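Local coordinates for quinoline 2-oxidoreductase small subunit (Pseudomonas putida, PDB 1T3Q), which carries two [2Fe-2S] clusters and probably relays electrons from the molybdenum centre to FAD during the hydroxylation of quinoline, at residues I46-Q50 against G51-S55; L69-A72 against V73-E76; G146-T149 against I150-I154. All coordinates share one frame; numbering follows the deposited sequence.

Contact 1: residues I46-Q50 against G51-S55; sequences IGCEQ and GVCGS. With FES (Fe2/s2 (inorganic) cluster), chain H; FAD (flavin-adenine dinucleotide), chain R.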
loop_
_atom_site.group_PDB
_atom_site.type_symbol
_atom_site.label_atom_id
_atom_site.label_comp_id
_atom_site.label_asym_id
_atom_site.label_seq_id
_atom_site.Cartn_x
_atom_site.Cartn_y
_atom_site.Cartn_z
ATOM N N ILE A 46 -7.399 0.620 20.900
ATOM C CA ILE A 46 -8.621 0.168 21.549
ATOM C C ILE A 46 -8.554 -1.336 21.802
ATOM O O ILE A 46 -8.421 -2.121 20.862
ATOM C CB ILE A 46 -9.847 0.458 20.659
ATOM C CG1 ILE A 46 -9.940 1.960 20.381
ATOM C CG2 ILE A 46 -11.107 -0.042 21.338
ATOM C CD1 ILE A 46 -11.026 2.328 19.389
ATOM N N GLY A 47 -8.652 -1.733 23.067
ATOM C CA GLY A 47 -8.597 -3.144 23.394
ATOM C C GLY A 47 -9.821 -3.713 24.097
ATOM O O GLY A 47 -9.934 -4.935 24.232
ATOM N N CYS A 48 -10.735 -2.856 24.550
ATOM C CA CYS A 48 -11.926 -3.343 25.248
ATOM C C CYS A 48 -13.146 -2.427 25.168
ATOM O O CYS A 48 -14.277 -2.908 25.200
ATOM C CB CYS A 48 -11.612 -3.601 26.726
ATOM S SG CYS A 48 -11.452 -2.087 27.742
ATOM N N GLU A 49 -12.917 -1.116 25.089
ATOM C CA GLU A 49 -14.005 -0.135 25.032
ATOM C C GLU A 49 -14.913 -0.189 26.263
ATOM O O GLU A 49 -16.093 0.178 26.204
ATOM C CB GLU A 49 -14.827 -0.328 23.745
ATOM C CG GLU A 49 -14.079 0.136 22.496
ATOM C CD GLU A 49 -14.788 -0.181 21.185
ATOM O OE1 GLU A 49 -15.091 0.767 20.429
ATOM O OE2 GLU A 49 -15.029 -1.375 20.904
ATOM N N GLN A 50 -14.349 -0.640 27.381
ATOM C CA GLN A 50 -15.077 -0.747 28.645
ATOM C C GLN A 50 -14.329 -0.060 29.784
ATOM O O GLN A 50 -14.741 -0.141 30.939
ATOM C CB GLN A 50 -15.309 -2.217 29.009
ATOM C CG GLN A 50 -16.422 -2.880 28.228
ATOM C CD GLN A 50 -17.796 -2.371 28.630
ATOM O OE1 GLN A 50 -18.227 -2.542 29.774
ATOM N NE2 GLN A 50 -18.492 -1.743 27.689
ATOM N N GLY A 51 -13.220 0.595 29.451
ATOM C CA GLY A 51 -12.439 1.302 30.452
ATOM C C GLY A 51 -11.491 0.452 31.277
ATOM O O GLY A 51 -10.778 0.977 32.132
ATOM N N VAL A 52 -11.454 -0.851 31.009
ATOM C CA VAL A 52 -10.608 -1.756 31.777
ATOM C C VAL A 52 -9.142 -1.919 31.357
ATOM O O VAL A 52 -8.246 -1.839 32.200
ATOM C CB VAL A 52 -11.231 -3.183 31.836
ATOM C CG1 VAL A 52 -10.343 -4.106 32.668
ATOM C CG2 VAL A 52 -12.639 -3.124 32.431
ATOM N N CYS A 53 -8.886 -2.138 30.070
ATOM C CA CYS A 53 -7.516 -2.395 29.632
ATOM C C CYS A 53 -6.535 -1.234 29.674
ATOM O O CYS A 53 -5.337 -1.449 29.865
ATOM C CB CYS A 53 -7.511 -3.019 28.239
ATOM S SG CYS A 53 -7.843 -1.909 26.901
ATOM N N GLY A 54 -7.031 -0.016 29.487
ATOM C CA GLY A 54 -6.155 1.145 29.533
ATOM C C GLY A 54 -5.378 1.436 28.264
ATOM O O GLY A 54 -4.606 2.392 28.221
ATOM N N SER A 55 -5.581 0.639 27.218
ATOM C CA SER A 55 -4.855 0.844 25.966
ATOM C C SER A 55 -5.155 2.169 25.266
ATOM O O SER A 55 -4.352 2.634 24.459
ATOM C CB SER A 55 -5.142 -0.298 24.983
ATOM O OG SER A 55 -6.446 -0.173 24.446
HETATM FE FE1 FES H . -9.744 -0.556 26.992
HETATM FE FE2 FES H . -10.347 2.076 26.637
HETATM S S1 FES H . -9.858 1.174 28.517
HETATM S S2 FES H . -10.136 0.444 25.038
HETATM P PA FAD R . -21.899 8.682 34.439
HETATM O O1A FAD R . -21.396 7.365 33.964
HETATM O O2A FAD R . -21.975 9.702 33.575
HETATM O O5B FAD R . -23.330 8.261 34.719
HETATM C C5B FAD R . -23.793 7.536 35.905
HETATM C C4B FAD R . -25.377 7.434 35.864
HETATM O O4B FAD R . -25.878 8.513 36.748
HETATM C C3B FAD R . -26.147 7.635 34.514
HETATM O O3B FAD R . -27.321 6.880 34.468
HETATM C C2B FAD R . -26.381 9.177 34.505
HETATM O O2B FAD R . -27.507 9.543 33.746
HETATM C C1B FAD R . -26.675 9.453 35.950
HETATM N N9A FAD R . -26.223 10.755 36.439
HETATM C C8A FAD R . -24.929 11.236 36.463
HETATM N N7A FAD R . -24.802 12.358 37.168
HETATM C C5A FAD R . -26.074 12.637 37.611
HETATM C C6A FAD R . -26.625 13.734 38.470
HETATM N N6A FAD R . -25.915 14.725 38.948
HETATM N N1A FAD R . -27.991 13.655 38.713
HETATM C C2A FAD R . -28.778 12.635 38.223
HETATM N N3A FAD R . -28.366 11.603 37.431
HETATM C C4A FAD R . -27.016 11.674 37.103
HETATM N N1 FAD R . -17.000 2.636 40.929
HETATM C C2 FAD R . -16.835 2.296 42.210
HETATM O O2 FAD R . -17.638 2.591 43.059
HETATM N N3 FAD R . -15.795 1.393 42.616
HETATM C C4 FAD R . -14.967 0.761 41.691
HETATM O O4 FAD R . -14.132 -0.021 42.087
HETATM C C4X FAD R . -15.189 1.062 40.274
HETATM N N5 FAD R . -14.413 0.473 39.306
HETATM C C5X FAD R . -14.591 0.868 37.993
HETATM C C6 FAD R . -13.776 0.239 36.996
HETATM C C7 FAD R . -13.883 0.579 35.648
HETATM C C7M FAD R . -13.021 -0.141 34.633
HETATM C C8 FAD R . -14.839 1.630 35.225
HETATM C C8M FAD R . -15.004 2.050 33.784
HETATM C C9 FAD R . -15.638 2.279 36.204
HETATM C C9A FAD R . -15.536 1.900 37.580
HETATM N N10 FAD R . -16.337 2.497 38.652
HETATM C C10 FAD R . -16.215 2.083 39.944
HETATM C "C1'" FAD R . -17.427 3.435 38.269
HETATM C "C2'" FAD R . -17.064 4.927 38.520
HETATM O "O2'" FAD R . -17.099 5.196 39.926
HETATM C "C3'" FAD R . -18.107 5.745 37.753
HETATM O "O3'" FAD R . -17.471 6.987 37.422
HETATM C "C4'" FAD R . -19.395 6.030 38.570
HETATM O "O4'" FAD R . -20.039 4.815 38.966
HETATM C "C5'" FAD R . -20.314 6.808 37.671
HETATM O "O5'" FAD R . -19.966 8.319 37.750
HETATM P P FAD R . -19.872 9.113 36.474
HETATM O O1P FAD R . -19.580 10.550 36.919
HETATM O O2P FAD R . -19.013 8.555 35.537
HETATM O O3P FAD R . -21.210 9.113 35.859
#
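Cys48 and Cys53 converge on one iron of the [2Fe-2S] cluster: FE1 lies 2.4 Å from Cys48 SG and 2.3 Å from Cys53 SG. Both thiolates occupy the crowded position between backbone N and carbonyl carbon (chi1 75° and 76°), which turns them inward and brings Cys48 SG within 3.7 Å of Cys53 SG. This is the dense part of the loop, where backbone N-H groups close on sulfur. Cys53 N donates to Cys48 SG over 3.5 Å in an almost perfectly straight bond (179°), and Gln50 N reaches Cys48 SG at 3.3 Å from its own side of the loop. Ser55 N grips Cys53 SG in the same manner at 3.4 Å, while Glu49 N approaches the inorganic sulfide S2 to 3.2 Å. A side chain on Gly51 would collide with Gln50 O, so the turn stays slim beside the cluster. Ile46 and Val52, both partly exposed, make little contact within the loop: Ile46 turns to helix 31-39, while Val52 has Leu708 of the large subunit against it and its CG2 3.7 Å from the flavin methyl C7M. An alanine here in place of Cys48 would remove SG; FE1 would probably be left one ligand short, and the N-H groups of Gln50 and Cys53 without the acceptor they share. Cys56 and Cys68 complete the cluster site, in the loop pattern of plant-type ferredoxins. N-H donors directed at thiolate sulfur would be expected to stabilise negative charge and raise the reduction potential, and the nearby flavin methyl is consistent with electron transfer to FAD.

Contact 2: residues L69-A72 against V73-E76; sequences LTLA and VQAE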
loop_
_atom_site.group_PDB
_atom_site.type_symbol
_atom_site.label_atom_id
_atom_site.label_comp_id
_atom_site.label_asym_id
_atom_site.label_seq_id
_atom_site.Cartn_x
_atom_site.Cartn_y
_atom_site.Cartn_z
ATOM N N LEU A 69 -14.035 5.941 26.910
ATOM C CA LEU A 69 -15.131 6.293 27.804
ATOM C C LEU A 69 -15.316 7.809 27.898
ATOM O O LEU A 69 -15.830 8.331 28.890
ATOM C CB LEU A 69 -14.906 5.702 29.199
ATOM C CG LEU A 69 -14.873 4.171 29.287
ATOM C CD1 LEU A 69 -14.962 3.773 30.743
ATOM C CD2 LEU A 69 -16.040 3.550 28.506
ATOM N N THR A 70 -14.878 8.503 26.856
ATOM C CA THR A 70 -15.021 9.951 26.755
ATOM C C THR A 70 -15.667 10.191 25.399
ATOM O O THR A 70 -15.172 9.698 24.393
ATOM C CB THR A 70 -13.651 10.679 26.765
ATOM O OG1 THR A 70 -12.950 10.391 27.982
ATOM C CG2 THR A 70 -13.859 12.192 26.648
ATOM N N LEU A 71 -16.782 10.918 25.349
ATOM C CA LEU A 71 -17.397 11.176 24.051
ATOM C C LEU A 71 -16.458 12.111 23.300
ATOM O O LEU A 71 -15.818 12.980 23.906
ATOM C CB LEU A 71 -18.771 11.850 24.203
ATOM C CG LEU A 71 -19.894 11.131 24.961
ATOM C CD1 LEU A 71 -21.150 11.992 24.925
ATOM C CD2 LEU A 71 -20.180 9.774 24.322
ATOM N N ALA A 72 -16.364 11.942 21.988
ATOM C CA ALA A 72 -15.504 12.810 21.206
ATOM C C ALA A 72 -15.960 14.254 21.405
ATOM O O ALA A 72 -15.135 15.165 21.477
ATOM C CB ALA A 72 -15.570 12.428 19.723
ATOM N N VAL A 73 -17.270 14.469 21.507
ATOM C CA VAL A 73 -17.772 15.826 21.699
ATOM C C VAL A 73 -17.368 16.417 23.052
ATOM O O VAL A 73 -17.407 17.632 23.235
ATOM C CB VAL A 73 -19.317 15.917 21.534
ATOM C CG1 VAL A 73 -19.702 15.561 20.111
ATOM C CG2 VAL A 73 -20.025 15.012 22.531
ATOM N N GLN A 74 -16.962 15.571 23.994
ATOM C CA GLN A 74 -16.541 16.070 25.301
ATOM C C GLN A 74 -15.100 16.563 25.277
ATOM O O GLN A 74 -14.556 16.964 26.304
ATOM C CB GLN A 74 -16.717 14.992 26.374
ATOM C CG GLN A 74 -18.181 14.701 26.675
ATOM C CD GLN A 74 -18.374 13.587 27.679
ATOM O OE1 GLN A 74 -17.871 12.483 27.499
ATOM N NE2 GLN A 74 -19.115 13.870 28.742
ATOM N N ALA A 75 -14.484 16.550 24.099
ATOM C CA ALA A 75 -13.110 17.022 23.971
ATOM C C ALA A 75 -13.108 18.537 23.785
ATOM O O ALA A 75 -12.058 19.181 23.851
ATOM C CB ALA A 75 -12.431 16.356 22.782
ATOM N N GLU A 76 -14.292 19.097 23.551
ATOM C CA GLU A 76 -14.433 20.532 23.341
ATOM C C GLU A 76 -13.733 21.344 24.420
ATOM O O GLU A 76 -13.960 21.139 25.614
ATOM C CB GLU A 76 -15.914 20.923 23.297
ATOM C CG GLU A 76 -16.157 22.435 23.195
ATOM C CD GLU A 76 -15.781 23.003 21.831
ATOM O OE1 GLU A 76 -15.510 24.219 21.743
ATOM O OE2 GLU A 76 -15.769 22.236 20.845
HETATM O O HOH W 1 -17.596 10.496 29.394
#
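Gln74 folds back over Leu71 and accepts a hydrogen bond from the Leu71 amide: Leu71 N to Gln74 OE1 measures 2.9 Å, with 162° at the hydrogen. The donor lies in the carbonyl plane on a lone pair. Gln74 CG sits anti to the carbonyl carbon (chi1 -70°) and the chain runs extended beyond it, which carries OE1 past Leu71 CB, 3.5 Å away, to that amide. A water stands 2.8 Å from Gln74 OE1 and equally far from Leu69 O; it donates toward both oxygens, though further acceptors nearby mean that both bonds need not be made at once. The other end of the amide, Gln74 NE2, is satisfied by Asp52 of the medium subunit. Two backbone bonds then wind the 3-10 turn: Gln74 N to Leu71 O at 2.8 Å and Ala75 N to Ala72 O at 3.0 Å. Thr70 OG1 is taken by Arg66 O, leaving its methyl CG2 to pack 4.0 Å from Gln74 CB. Around this turn, between strands 63-66 and 79-81, Val73 rests on strands 10-16 and 19-25, Ala75 leans on helix 31-39, and Leu71 faces Phe3 of the medium subunit.

Contact 3: residues G146-T149 against I150-I154; sequences GYET and IIDAI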
loop_
_atom_site.group_PDB
_atom_site.type_symbol
_atom_site.label_atom_id
_atom_site.label_comp_id
_atom_site.label_asym_id
_atom_site.label_seq_id
_atom_site.Cartn_x
_atom_site.Cartn_y
_atom_site.Cartn_z
ATOM N N GLY A 146 4.898 -9.272 31.107
ATOM C CA GLY A 146 5.056 -9.705 32.482
ATOM C C GLY A 146 5.319 -8.506 33.389
ATOM O O GLY A 146 5.638 -8.665 34.563
ATOM N N TYR A 147 5.217 -7.308 32.819
ATOM C CA TYR A 147 5.364 -6.034 33.541
ATOM C C TYR A 147 6.687 -5.612 34.167
ATOM O O TYR A 147 6.944 -4.412 34.281
ATOM C CB TYR A 147 4.318 -5.942 34.650
ATOM C CG TYR A 147 2.891 -6.067 34.185
ATOM C CD1 TYR A 147 2.280 -5.048 33.462
ATOM C CD2 TYR A 147 2.147 -7.205 34.484
ATOM C CE1 TYR A 147 0.948 -5.157 33.048
ATOM C CE2 TYR A 147 0.820 -7.325 34.078
ATOM C CZ TYR A 147 0.229 -6.300 33.365
ATOM O OH TYR A 147 -1.089 -6.413 32.991
ATOM N N GLU A 148 7.517 -6.559 34.592
ATOM C CA GLU A 148 8.757 -6.172 35.258
ATOM C C GLU A 148 9.607 -5.137 34.530
ATOM O O GLU A 148 10.077 -4.178 35.146
ATOM C CB GLU A 148 9.624 -7.392 35.584
ATOM C CG GLU A 148 10.887 -6.996 36.351
ATOM C CD GLU A 148 11.686 -8.171 36.863
ATOM O OE1 GLU A 148 12.819 -7.942 37.342
ATOM O OE2 GLU A 148 11.189 -9.314 36.798
ATOM N N THR A 149 9.788 -5.304 33.223
ATOM C CA THR A 149 10.615 -4.370 32.476
ATOM C C THR A 149 9.990 -2.988 32.289
ATOM O O THR A 149 10.700 -2.020 32.029
ATOM C CB THR A 149 11.021 -4.960 31.105
ATOM O OG1 THR A 149 9.861 -5.452 30.423
ATOM C CG2 THR A 149 12.016 -6.104 31.303
ATOM N N ILE A 150 8.668 -2.897 32.402
ATOM C CA ILE A 150 8.000 -1.605 32.291
ATOM C C ILE A 150 8.300 -0.853 33.593
ATOM O O ILE A 150 8.536 0.364 33.586
ATOM C CB ILE A 150 6.468 -1.767 32.118
ATOM C CG1 ILE A 150 6.163 -2.353 30.738
ATOM C CG2 ILE A 150 5.773 -0.420 32.277
ATOM C CD1 ILE A 150 4.699 -2.717 30.526
ATOM N N ILE A 151 8.301 -1.587 34.706
ATOM C CA ILE A 151 8.598 -0.987 36.007
ATOM C C ILE A 151 10.058 -0.525 35.957
ATOM O O ILE A 151 10.394 0.567 36.424
ATOM C CB ILE A 151 8.424 -2.002 37.164
ATOM C CG1 ILE A 151 7.024 -2.625 37.121
ATOM C CG2 ILE A 151 8.640 -1.315 38.514
ATOM C CD1 ILE A 151 5.881 -1.632 37.220
ATOM N N ASP A 152 10.916 -1.359 35.377
ATOM C CA ASP A 152 12.335 -1.032 35.244
ATOM C C ASP A 152 12.513 0.255 34.441
ATOM O O ASP A 152 13.283 1.136 34.821
ATOM C CB ASP A 152 13.090 -2.144 34.505
ATOM C CG ASP A 152 13.150 -3.446 35.281
ATOM O OD1 ASP A 152 13.532 -4.464 34.664
ATOM O OD2 ASP A 152 12.836 -3.463 36.490
ATOM N N ALA A 153 11.808 0.346 33.316
ATOM C CA ALA A 153 11.905 1.504 32.439
ATOM C C ALA A 153 11.487 2.808 33.112
ATOM O O ALA A 153 12.180 3.819 32.990
ATOM C CB ALA A 153 11.071 1.280 31.172
ATOM N N ILE A 154 10.365 2.778 33.824
ATOM C CA ILE A 154 9.851 3.970 34.493
ATOM C C ILE A 154 10.716 4.461 35.657
ATOM O O ILE A 154 10.766 5.662 35.931
ATOM C CB ILE A 154 8.410 3.728 34.997
ATOM C CG1 ILE A 154 7.498 3.437 33.802
ATOM C CG2 ILE A 154 7.906 4.946 35.781
ATOM C CD1 ILE A 154 6.124 2.924 34.177
HETATM O O HOH W 2 14.017 -5.591 37.712
HETATM O O HOH W 3 13.901 -7.087 34.745
HETATM O O HOH W 4 7.305 -5.331 31.219
#
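Glu148 and Asp152, one helical turn apart, bring two carboxylates together with their planes 82° to each other and Glu148 OE1 4.4 Å from Asp152 OD1. Glu148 is fully stretched, with CG anti to the backbone N (chi1 -177°), whereas Asp152 bends back toward the preceding turn. Salt bridges from Arg680 of the large subunit to Glu148 OE2 and from Arg130 to Asp152 OD2 probably offset the like charges. Two waters donate across the pair, one to Glu148 OE1 and Asp152 OD2, the other to Asp152 OD1 and, weakly, Glu148 OE1. Residues 148-154 make up the whole of this short helix, with Tyr147 at its N-cap, in the four-helix [2Fe-2S] domain of molybdenum hydroxylases. Tyr147 O takes two amides, Ile150 N at 3.0 Å and Ile151 N at 3.2 Å. Ile150 runs extended through CG1 to CD1, which meets the Tyr147 ring obliquely, CD1 to CD1 at 4.5 Å. The Tyr147 OH bonds to Cys142 N, beside the second cluster, and to Pro714 O of the large subunit. Thr149 holds OG1 between backbone N and carbonyl carbon (chi1 50°), where OG1 is hydrogen-bonded to His103 O and accepts from a water 2.7 Å away; this leaves Thr149 CG2 4.0 Å from Asp152 OD1.

The three contacts follow one another along the chain without interleaving. Contacts 1 and 2 belong to the N-terminal plant-type [2Fe-2S] ferredoxin domain, with its beta-grasp fold: their centres lie about 16 Å apart, and they touch where Leu69 CD1 packs 3.5 Å from Gly51 CA, beside the flavin. Contact 1 lies in the loop between helix 31-39 and strand 57-60, whereas contact 2 links strands 63-66 and 79-81 of the same mixed sheet. Contact 3 sits in the helical domain near the second cluster, its centre about 20 Å from that of contact 1 and about 31 Å from that of contact 2, which lies on the opposite side of the chain's centre. In space, though not in sequence, they run from the second cluster past the first to FAD, consistent with the path expected for electrons leaving molybdenum.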